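Local coordinates for protein DNA polymerase III subunit beta (Deinococcus radiodurans, PDB 4TRT) that probably tethers DNA polymerases and other proteins to DNA as a ring-shaped sliding clamp, giving them processivity during replication, at residues Lys258-Val261 and Asn262-Ala265. Sequence-based numbering, arbitrary orientation.
Sequences KEAV and NRVA
Arg-263 folds back over the preceding turn of helix 254-265, in the C-terminal domain of the beta sliding clamp, and lays its guanidinium above the peptide carbonyl of Glu-259. Its CG sits between the backbone N and the carbonyl carbon (chi1 70°), and the chain then bends at chi3 (63°), back toward the start of the helix. The plane thus comes to lie with Glu-259 O 3.5 Å beneath its centre, where the cation's charge would be expected to favour a carbonyl oxygen. That oxygen also accepts a hydrogen bond from Arg-263 N (N to Glu-259 O 3.1 Å). It takes a third partner, a water that donates to it and accepts from ND2 of Asn-262; an amide suits this exposed position because its N-H can reach that water.

Arginine suits its own place because its several N-H groups point in different directions. NH1 lies 4.0 Å from Ala-260 CB, a methyl group that offers little bulk beside it, and forms a salt bridge with Asp-298. NE donates to Asn-81 O of the second subunit, so the residue joins this helix to that subunit across the dimer interface.

On the inward side, the short hydrophobic residues Ala-260, Val-261 and Val-264 fit against the sheet and the neighbouring helix: Ala-260 and Val-264 touch strand 294-301, while Val-261 meets Val-320 and Leu-321 of helix 317-324. The backbone beneath is regular, with Val-264 N bonded to Ala-260 O at 3.1 Å.

Glu-259, exposed to solvent, runs extended beyond CG, yet its carboxylate stops short of a salt bridge, OE1 lying 4.4 Å from Arg-263 NH2. One water spans them, donating to Glu-259 OE1 and accepting from Arg-263 NH2, at 2.8 Å from each, in the guanidinium plane.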
loop_
_atom_site.group_PDB
_atom_site.type_symbol
_atom_site.label_atom_id
_atom_site.label_comp_id
_atom_site.label_asym_id
_atom_site.label_seq_id
_atom_site.Cartn_x
_atom_site.Cartn_y
_atom_site.Cartn_z
ATOM N N LYS A 258 3.954 19.343 13.789
ATOM C CA LYS A 258 3.170 18.415 12.968
ATOM C C LYS A 258 2.892 17.131 13.716
ATOM O O LYS A 258 1.773 16.650 13.712
ATOM C CB LYS A 258 3.889 18.065 11.677
ATOM C CG LYS A 258 4.007 19.236 10.713
ATOM C CD LYS A 258 4.821 18.819 9.489
ATOM C CE LYS A 258 5.205 20.030 8.688
ATOM N NZ LYS A 258 5.863 19.649 7.402
ATOM N N GLU A 259 3.919 16.596 14.371
ATOM C CA GLU A 259 3.787 15.355 15.092
ATOM C C GLU A 259 2.866 15.522 16.320
ATOM O O GLU A 259 2.118 14.606 16.656
ATOM C CB GLU A 259 5.173 14.802 15.457
ATOM C CG GLU A 259 5.939 14.338 14.213
ATOM C CD GLU A 259 7.339 13.801 14.477
ATOM O OE1 GLU A 259 7.853 13.942 15.595
ATOM O OE2 GLU A 259 7.934 13.234 13.537
ATOM N N ALA A 260 2.897 16.689 16.954
ATOM C CA ALA A 260 2.044 16.965 18.090
ATOM C C ALA A 260 0.578 17.109 17.683
ATOM O O ALA A 260 -0.295 16.581 18.364
ATOM C CB ALA A 260 2.526 18.199 18.842
ATOM N N VAL A 261 0.304 17.804 16.563
ATOM C CA VAL A 261 -1.072 17.980 16.087
ATOM C C VAL A 261 -1.618 16.626 15.694
ATOM O O VAL A 261 -2.735 16.238 16.086
ATOM C CB VAL A 261 -1.153 18.989 14.929
ATOM C CG1 VAL A 261 -2.507 18.946 14.236
ATOM C CG2 VAL A 261 -0.869 20.408 15.444
ATOM N N ASN A 262 -0.814 15.870 14.958
ATOM C CA ASN A 262 -1.198 14.529 14.550
ATOM C C ASN A 262 -1.600 13.645 15.728
ATOM O O ASN A 262 -2.673 13.034 15.711
ATOM C CB ASN A 262 -0.080 13.844 13.768
ATOM C CG ASN A 262 -0.498 12.475 13.271
ATOM O OD1 ASN A 262 -1.360 12.370 12.409
ATOM N ND2 ASN A 262 0.067 11.424 13.849
ATOM N N ARG A 263 -0.750 13.552 16.742
ATOM C CA ARG A 263 -1.020 12.619 17.834
ATOM C C ARG A 263 -2.233 13.036 18.681
ATOM O O ARG A 263 -3.049 12.182 19.049
ATOM C CB ARG A 263 0.219 12.369 18.695
ATOM C CG ARG A 263 0.690 13.525 19.566
ATOM C CD ARG A 263 1.793 13.058 20.515
ATOM N NE ARG A 263 2.973 12.604 19.785
ATOM C CZ ARG A 263 4.012 13.377 19.442
ATOM N NH1 ARG A 263 4.074 14.667 19.767
ATOM N NH2 ARG A 263 5.011 12.840 18.772
ATOM N N VAL A 264 -2.372 14.332 18.947
ATOM C CA VAL A 264 -3.489 14.838 19.751
ATOM C C VAL A 264 -4.831 14.697 19.024
ATOM O O VAL A 264 -5.842 14.397 19.640
ATOM C CB VAL A 264 -3.224 16.298 20.187
ATOM C CG1 VAL A 264 -4.471 16.929 20.788
ATOM C CG2 VAL A 264 -2.090 16.316 21.197
ATOM N N ALA A 265 -4.819 14.874 17.704
ATOM C CA ALA A 265 -6.041 14.846 16.895
ATOM C C ALA A 265 -6.748 13.485 16.945
ATOM O O ALA A 265 -7.951 13.393 16.656
ATOM C CB ALA A 265 -5.721 15.233 15.449
HETATM O O HOH W 1 2.199 12.017 15.739
HETATM O O HOH W 2 7.368 14.327 18.297
#